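Local structure of glutathione transferase lambda1 (Populus trichocarpa, 4PQH) at residues T45-K49 and G50-K54; K116-A119 and E120-S124; K210-A213 and Y214-R218. The protein binds glutathione and, as a monomeric lambda-class glutathione transferase of land plants, probably works mainly as a thiol transferase. All blocks are in the same frame, centred on the assembly; numbering follows the deposited sequence. Where two conformers were deposited one is given.

Interaction 1 of 3, residues T45-K49 and G50-K54; sequences TRNCK and GLQDK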
loop_
_atom_site.group_PDB
_atom_site.type_symbol
_atom_site.label_atom_id
_atom_site.label_comp_id
_atom_site.label_asym_id
_atom_site.label_seq_id
_atom_site.Cartn_x
_atom_site.Cartn_y
_atom_site.Cartn_z
ATOM N N THR A 45 -4.775 -4.202 2.289
ATOM C CA THR A 45 -4.622 -5.418 3.093
ATOM C C THR A 45 -5.894 -5.737 3.870
ATOM O O THR A 45 -6.394 -6.862 3.838
ATOM C CB THR A 45 -3.405 -5.324 4.023
ATOM O OG1 THR A 45 -2.235 -5.109 3.226
ATOM C CG2 THR A 45 -3.227 -6.628 4.803
ATOM N N ARG A 46 -6.439 -4.734 4.541
ATOM C CA ARG A 46 -7.727 -4.833 5.211
ATOM C C ARG A 46 -8.811 -5.385 4.293
ATOM O O ARG A 46 -9.486 -6.359 4.632
ATOM C CB ARG A 46 -8.125 -3.451 5.740
ATOM C CG ARG A 46 -9.602 -3.254 6.093
ATOM C CD ARG A 46 -9.851 -1.753 6.286
ATOM N NE ARG A 46 -11.171 -1.375 6.784
ATOM C CZ ARG A 46 -12.171 -0.948 6.012
ATOM N NH1 ARG A 46 -12.026 -0.897 4.693
ATOM N NH2 ARG A 46 -13.325 -0.585 6.556
ATOM N N ASN A 47 -8.954 -4.799 3.110
ATOM C CA ASN A 47 -10.015 -5.217 2.208
ATOM C C ASN A 47 -9.801 -6.622 1.679
ATOM O O ASN A 47 -10.746 -7.401 1.589
ATOM C CB ASN A 47 -10.124 -4.269 1.026
ATOM C CG ASN A 47 -10.665 -2.903 1.409
ATOM O OD1 ASN A 47 -10.910 -2.609 2.582
ATOM N ND2 ASN A 47 -10.856 -2.061 0.408
ATOM N N CYS A 48 -8.561 -6.944 1.324
ATOM C CA CYS A 48 -8.262 -8.258 0.754
ATOM C C CYS A 48 -8.526 -9.373 1.749
ATOM O O CYS A 48 -8.790 -10.513 1.362
ATOM C CB CYS A 48 -6.814 -8.323 0.283
ATOM S SG CYS A 48 -6.486 -7.375 -1.201
ATOM N N LYS A 49 -8.472 -9.054 3.034
ATOM C CA LYS A 49 -8.736 -10.043 4.064
ATOM C C LYS A 49 -10.186 -10.025 4.541
ATOM O O LYS A 49 -10.554 -10.785 5.432
ATOM C CB LYS A 49 -7.762 -9.860 5.230
ATOM C CG LYS A 49 -6.330 -10.179 4.856
ATOM C CD LYS A 49 -5.375 -10.023 6.034
ATOM C CE LYS A 49 -5.462 -11.219 6.968
ATOM N NZ LYS A 49 -4.822 -12.431 6.369
ATOM N N GLY A 50 -11.019 -9.186 3.931
ATOM C CA GLY A 50 -12.425 -9.100 4.304
ATOM C C GLY A 50 -12.667 -8.475 5.673
ATOM O O GLY A 50 -13.619 -8.813 6.372
ATOM N N LEU A 51 -11.814 -7.528 6.048
ATOM C CA LEU A 51 -11.835 -6.984 7.404
ATOM C C LEU A 51 -12.525 -5.630 7.514
ATOM O O LEU A 51 -12.280 -4.885 8.464
ATOM C CB LEU A 51 -10.407 -6.881 7.936
ATOM C CG LEU A 51 -9.657 -8.215 8.046
ATOM C CD1 LEU A 51 -8.184 -7.985 8.331
ATOM C CD2 LEU A 51 -10.278 -9.100 9.120
ATOM N N GLN A 52 -13.388 -5.314 6.551
ATOM C CA GLN A 52 -14.048 -4.011 6.531
ATOM C C GLN A 52 -14.892 -3.762 7.785
ATOM O O GLN A 52 -14.975 -2.634 8.267
ATOM C CB GLN A 52 -14.896 -3.841 5.261
ATOM C CG GLN A 52 -14.103 -3.877 3.950
ATOM C CD GLN A 52 -14.013 -5.264 3.332
ATOM O OE1 GLN A 52 -14.065 -6.281 4.028
ATOM N NE2 GLN A 52 -13.869 -5.309 2.012
ATOM N N ASP A 53 -15.494 -4.814 8.326
ATOM C CA ASP A 53 -16.315 -4.677 9.529
ATOM C C ASP A 53 -15.512 -4.779 10.820
ATOM O O ASP A 53 -16.041 -4.537 11.905
ATOM C CB ASP A 53 -17.424 -5.732 9.549
ATOM C CG ASP A 53 -18.509 -5.454 8.535
ATOM O OD1 ASP A 53 -18.671 -4.274 8.153
ATOM O OD2 ASP A 53 -19.203 -6.410 8.127
ATOM N N LYS A 54 -14.236 -5.136 10.696
ATOM C CA LYS A 54 -13.369 -5.327 11.852
ATOM C C LYS A 54 -12.450 -4.128 12.065
ATOM O O LYS A 54 -12.100 -3.793 13.195
ATOM C CB LYS A 54 -12.529 -6.593 11.665
ATOM C CG LYS A 54 -11.577 -6.898 12.810
ATOM C CD LYS A 54 -12.329 -7.262 14.080
ATOM C CE LYS A 54 -11.369 -7.685 15.178
ATOM N NZ LYS A 54 -10.498 -8.811 14.747
#
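The guanidinium of R46 lies against Q52, with the CA of Q52 over one of its faces, 3.5 Å above the plane and toward the rim. The two side chains run obliquely past each other, and the guanidinium and amide planes stand 69° apart, so the groups are not stacked. R46 reaches this place because CG lies opposite the backbone N (chi1 162°) and the chain stays extended as far as NE. Its polar end is held by a salt bridge to E8 and a hydrogen bond to the carbonyl of I55, while NH1 gives a weak bond to OD1 of N47. A long arginine suits the place, since it spans from the helix end to the start of strand 55-59. Q52 bends at chi2, which carries its amide back over N47; there CG of Q52 lies 3.7 Å from OD1 of N47, and the two side chains cross nearly at a right angle. ND2 of N47 hydrogen-bonds to the carbonyl of A213.

Here helix 37-48 of the thioredoxin-like domain ends in a Schellman motif. L51 N bonds to R46 O at 3.0 Å, and G50 N bonds to N47 O, also at 3.0 Å. G50 takes positive phi (70°), a conformation that favours glycine.

K49 and L51, on either side of G50 in the chain, point the same way, side by side, with CB of K49 3.6 Å from CD1 of L51. L51 is buried against I99 and F103, while the bent K49 chain takes its ammonium to D100 and to the carbonyl of P106.

Interaction 2 of 3, residues K116-A119 and E120-S124; sequences KEFA and EDLFS
One face of the F118 ring is met by L122, whose CG lies 4.1 Å above the plane, toward the rim; a water lies in plane at the ring's edge. Between the side chains the nearest approach is CE2 of F118 to CD1 of L122, 3.6 Å, and the two cross at a slant. With chi1 at -169°, F118 swings its ring along the helix toward the next turn, where the branched leucine can meet it. F158 packs against the same phenyl with the planes steeply inclined, and A154 of helix 144-154 touches both F118 and L122.

The other ring, F123, has CD of E120 in plane at its edge. Its CD2 comes within 3.3 Å of the carbonyl O of A119, which also accepts the backbone N of F123 in a bond of 2.8 Å. The small methyl of A119 suits a place where V171 of helix 170-190 and the loop residues F109 and L165 all touch it.

On the exposed side, E117 and D121 stand one turn apart. A water donates to OD2 of D121 at 3.0 Å and, in one of the two E117 conformers, weakly and tentatively to OE2 of E117. Helix 113-137 is therefore amphipathic here: aromatic and aliphatic groups pack on its inner side, while the water may ease the repulsion between OE2 of E117 and OD2 of D121, 4.9 Å apart in this conformer.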
loop_
_atom_site.group_PDB
_atom_site.type_symbol
_atom_site.label_atom_id
_atom_site.label_comp_id
_atom_site.label_asym_id
_atom_site.label_seq_id
_atom_site.Cartn_x
_atom_site.Cartn_y
_atom_site.Cartn_z
ATOM N N LYS A 116 9.433 -16.659 0.542
ATOM C CA LYS A 116 9.620 -15.712 1.634
ATOM C C LYS A 116 10.917 -14.925 1.459
ATOM O O LYS A 116 10.934 -13.707 1.632
ATOM C CB LYS A 116 9.600 -16.423 2.991
ATOM C CG LYS A 116 8.258 -17.079 3.337
ATOM C CD LYS A 116 8.260 -17.657 4.751
ATOM C CE LYS A 116 8.409 -16.559 5.799
ATOM N NZ LYS A 116 8.596 -17.107 7.173
ATOM N N GLU A 117 11.993 -15.621 1.096
ATOM C CA GLU A 117 13.294 -14.978 0.892
ATOM C C GLU A 117 13.247 -13.966 -0.247
ATOM O O GLU A 117 13.779 -12.862 -0.134
ATOM C CB GLU A 117 14.379 -16.022 0.607
ATOM C CG GLU A 117 15.718 -15.428 0.187
ATOM C CD GLU A 117 16.721 -16.481 -0.239
ATOM O OE1 GLU A 117 16.513 -17.670 0.078
ATOM O OE2 GLU A 117 17.716 -16.121 -0.900
ATOM N N PHE A 118 12.613 -14.347 -1.346
ATOM C CA PHE A 118 12.491 -13.462 -2.492
ATOM C C PHE A 118 11.636 -12.263 -2.116
ATOM O O PHE A 118 11.927 -11.130 -2.519
ATOM C CB PHE A 118 11.880 -14.213 -3.678
ATOM C CG PHE A 118 11.954 -13.466 -4.978
ATOM C CD1 PHE A 118 13.179 -13.154 -5.542
ATOM C CD2 PHE A 118 10.799 -13.102 -5.646
ATOM C CE1 PHE A 118 13.245 -12.473 -6.741
ATOM C CE2 PHE A 118 10.864 -12.418 -6.840
ATOM C CZ PHE A 118 12.083 -12.111 -7.392
ATOM N N ALA A 119 10.592 -12.513 -1.327
ATOM C CA ALA A 119 9.711 -11.451 -0.855
ATOM C C ALA A 119 10.497 -10.409 -0.079
ATOM O O ALA A 119 10.275 -9.212 -0.240
ATOM C CB ALA A 119 8.585 -12.020 0.004
ATOM N N GLU A 120 11.414 -10.861 0.765
ATOM C CA GLU A 120 12.205 -9.922 1.540
ATOM C C GLU A 120 13.118 -9.093 0.635
ATOM O O GLU A 120 13.292 -7.900 0.870
ATOM C CB GLU A 120 12.967 -10.643 2.654
ATOM C CG GLU A 120 12.040 -11.289 3.686
ATOM C CD GLU A 120 11.064 -10.296 4.312
ATOM O OE1 GLU A 120 11.438 -9.122 4.519
ATOM O OE2 GLU A 120 9.916 -10.691 4.600
ATOM N N ASP A 121 13.661 -9.702 -0.419
ATOM C CA ASP A 121 14.410 -8.945 -1.426
ATOM C C ASP A 121 13.548 -7.839 -2.043
ATOM O O ASP A 121 14.012 -6.714 -2.252
ATOM C CB ASP A 121 14.930 -9.866 -2.540
ATOM C CG ASP A 121 16.026 -10.803 -2.072
ATOM O OD1 ASP A 121 16.696 -10.492 -1.064
ATOM O OD2 ASP A 121 16.226 -11.847 -2.729
ATOM N N LEU A 122 12.288 -8.157 -2.324
ATOM C CA LEU A 122 11.387 -7.205 -2.972
ATOM C C LEU A 122 10.889 -6.118 -2.027
ATOM O O LEU A 122 10.753 -4.961 -2.424
ATOM C CB LEU A 122 10.213 -7.942 -3.614
ATOM C CG LEU A 122 10.622 -8.819 -4.796
ATOM C CD1 LEU A 122 9.398 -9.514 -5.365
ATOM C CD2 LEU A 122 11.335 -7.993 -5.857
ATOM N N PHE A 123 10.618 -6.476 -0.781
ATOM C CA PHE A 123 10.309 -5.462 0.228
ATOM C C PHE A 123 11.473 -4.487 0.396
ATOM O O PHE A 123 11.268 -3.278 0.503
ATOM C CB PHE A 123 9.987 -6.104 1.576
ATOM C CG PHE A 123 8.649 -6.781 1.628
ATOM C CD1 PHE A 123 7.525 -6.185 1.081
ATOM C CD2 PHE A 123 8.518 -8.014 2.249
ATOM C CE1 PHE A 123 6.288 -6.817 1.134
ATOM C CE2 PHE A 123 7.286 -8.652 2.306
ATOM C CZ PHE A 123 6.171 -8.049 1.746
ATOM N N SER A 124 12.689 -5.025 0.409
ATOM C CA SER A 124 13.893 -4.210 0.583
ATOM C C SER A 124 14.073 -3.265 -0.591
ATOM O O SER A 124 14.657 -2.195 -0.450
ATOM C CB SER A 124 15.122 -5.108 0.704
ATOM O OG SER A 124 15.157 -5.777 1.955
HETATM O O HOH W 1 15.907 -14.733 -3.292
#

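Interaction 3 of 3, residues K210-A213 and Y214-R218; sequences KVEA and YNQTR. Unlike the reference sequence in segment 210-213: V211 (reference Ile).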
loop_
_atom_site.group_PDB
_atom_site.type_symbol
_atom_site.label_atom_id
_atom_site.label_comp_id
_atom_site.label_asym_id
_atom_site.label_seq_id
_atom_site.Cartn_x
_atom_site.Cartn_y
_atom_site.Cartn_z
ATOM N N LYS A 210 -8.067 -6.496 -11.541
ATOM C CA LYS A 210 -9.215 -7.383 -11.406
ATOM C C LYS A 210 -9.542 -7.640 -9.942
ATOM O O LYS A 210 -10.549 -8.271 -9.625
ATOM C CB LYS A 210 -8.938 -8.718 -12.092
ATOM C CG LYS A 210 -8.820 -8.619 -13.587
ATOM C CD LYS A 210 -8.333 -9.923 -14.190
ATOM C CE LYS A 210 -8.141 -9.763 -15.676
ATOM N NZ LYS A 210 -7.623 -11.022 -16.298
ATOM N N VAL A 211 -8.671 -7.182 -9.052
ATOM C CA VAL A 211 -8.855 -7.428 -7.629
ATOM C C VAL A 211 -9.718 -6.323 -7.037
ATOM O O VAL A 211 -9.256 -5.196 -6.832
ATOM C CB VAL A 211 -7.503 -7.494 -6.885
ATOM C CG1 VAL A 211 -7.719 -7.690 -5.391
ATOM C CG2 VAL A 211 -6.620 -8.601 -7.460
ATOM N N GLU A 212 -10.975 -6.648 -6.774
ATOM C CA GLU A 212 -11.952 -5.661 -6.341
ATOM C C GLU A 212 -11.570 -5.001 -5.013
ATOM O O GLU A 212 -11.788 -3.798 -4.818
ATOM C CB GLU A 212 -13.341 -6.305 -6.260
ATOM C CG GLU A 212 -14.467 -5.310 -6.094
ATOM C CD GLU A 212 -14.483 -4.254 -7.189
ATOM O OE1 GLU A 212 -14.006 -4.532 -8.314
ATOM O OE2 GLU A 212 -14.980 -3.141 -6.923
ATOM N N ALA A 213 -10.982 -5.780 -4.111
ATOM C CA ALA A 213 -10.552 -5.257 -2.816
ATOM C C ALA A 213 -9.536 -4.136 -2.986
ATOM O O ALA A 213 -9.505 -3.187 -2.192
ATOM C CB ALA A 213 -9.960 -6.356 -1.967
ATOM N N TYR A 214 -8.701 -4.255 -4.019
ATOM C CA TYR A 214 -7.732 -3.216 -4.340
ATOM C C TYR A 214 -8.414 -2.040 -5.033
ATOM O O TYR A 214 -8.196 -0.884 -4.665
ATOM C CB TYR A 214 -6.605 -3.773 -5.213
ATOM C CG TYR A 214 -5.900 -2.699 -6.008
ATOM C CD1 TYR A 214 -5.156 -1.708 -5.373
ATOM C CD2 TYR A 214 -5.989 -2.660 -7.390
ATOM C CE1 TYR A 214 -4.518 -0.723 -6.099
ATOM C CE2 TYR A 214 -5.350 -1.677 -8.123
ATOM C CZ TYR A 214 -4.622 -0.713 -7.468
ATOM O OH TYR A 214 -3.995 0.280 -8.189
ATOM N N ASN A 215 -9.242 -2.329 -6.032
ATOM C CA ASN A 215 -9.965 -1.273 -6.743
ATOM C C ASN A 215 -10.756 -0.356 -5.820
ATOM O O ASN A 215 -10.863 0.852 -6.062
ATOM C CB ASN A 215 -10.915 -1.870 -7.778
ATOM C CG ASN A 215 -10.188 -2.590 -8.888
ATOM O OD1 ASN A 215 -9.058 -2.239 -9.236
ATOM N ND2 ASN A 215 -10.831 -3.607 -9.452
ATOM N N GLN A 216 -11.307 -0.930 -4.757
ATOM C CA GLN A 216 -12.101 -0.156 -3.814
ATOM C C GLN A 216 -11.288 0.861 -3.027
ATOM O O GLN A 216 -11.856 1.778 -2.445
ATOM C CB GLN A 216 -12.845 -1.083 -2.861
ATOM C CG GLN A 216 -14.023 -1.775 -3.502
ATOM C CD GLN A 216 -14.414 -3.014 -2.749
ATOM O OE1 GLN A 216 -13.795 -3.355 -1.742
ATOM N NE2 GLN A 216 -15.437 -3.709 -3.235
ATOM N N THR A 217 -9.967 0.705 -3.003
ATOM C CA THR A 217 -9.127 1.665 -2.282
ATOM C C THR A 217 -8.797 2.846 -3.173
ATOM O O THR A 217 -8.086 3.768 -2.767
ATOM C CB THR A 217 -7.818 1.056 -1.756
ATOM O OG1 THR A 217 -6.974 0.690 -2.857
ATOM C CG2 THR A 217 -8.105 -0.155 -0.905
ATOM N N ARG A 218 -9.302 2.797 -4.399
ATOM C CA ARG A 218 -9.239 3.943 -5.292
ATOM C C ARG A 218 -10.533 4.743 -5.157
ATOM O O ARG A 218 -10.680 5.805 -5.757
ATOM C CB ARG A 218 -9.011 3.495 -6.740
ATOM C CG ARG A 218 -7.674 2.794 -6.962
ATOM C CD ARG A 218 -7.562 2.174 -8.353
ATOM N NE ARG A 218 -6.968 3.077 -9.338
ATOM C CZ ARG A 218 -6.160 2.680 -10.319
ATOM N NH1 ARG A 218 -5.847 1.396 -10.441
ATOM N NH2 ARG A 218 -5.663 3.561 -11.177
#
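The side chain of E212 curls back to meet N215 and Q216. CB points away from the 214-218 segment, but CG, opposite the backbone N (chi1 -168°), comes within 3.4 Å of NE2 of Q216. A bend at chi2 then turns the carboxylate back across the helix start. OE1 receives a long, weak but almost straight hydrogen bond of 3.5 Å from ND2 of N215, whereas OE2 lies 3.8 Å from CG of Q216. The carboxylate stands steeply to both amides, its plane 69° from that of N215 and 77° from that of Q216. A glutamate fits this first turn, where its negative charge would interact favourably with the helix N terminus. The stronger partner of the N215 amide is the carbonyl of N209.

V211 occupies the N-cap position of this short helix. Its carbonyl accepts N215 N at 3.0 Å and more weakly Y214 N, while its CG1 meets CB of Y214. Further along, the hydroxyl of T217 bonds to Y214 O at 2.7 Å, a carbonyl that T217 N also uses.

Residues 212-217 pack on helix 37-48, Y214 on I44 and T217 on W43, I44 and N47; the Y214 hydroxyl reaches E180 of helix 170-190, joining the C-terminal tail to both domains.

Overall arrangement
From the N terminus, the chain first makes interaction 1, the turn between helix 37-48 and strand 55-59 in the thioredoxin-like domain. Interaction 2 follows within helix 113-137 of the helical domain, and interaction 3 comes near the C terminus. All three are local and in series: none encloses or crosses another, and none closes a long loop. In space, however, the chain returns: interactions 1 and 3 touch, their centres about 12 Å apart, through a probable hydrogen bond from N47 ND2 to A213 O. Interaction 2 stands apart, its centre about 24 Å from the centre of each of the others, but helix 170-190 is shared, touching T45, A119 and Y214.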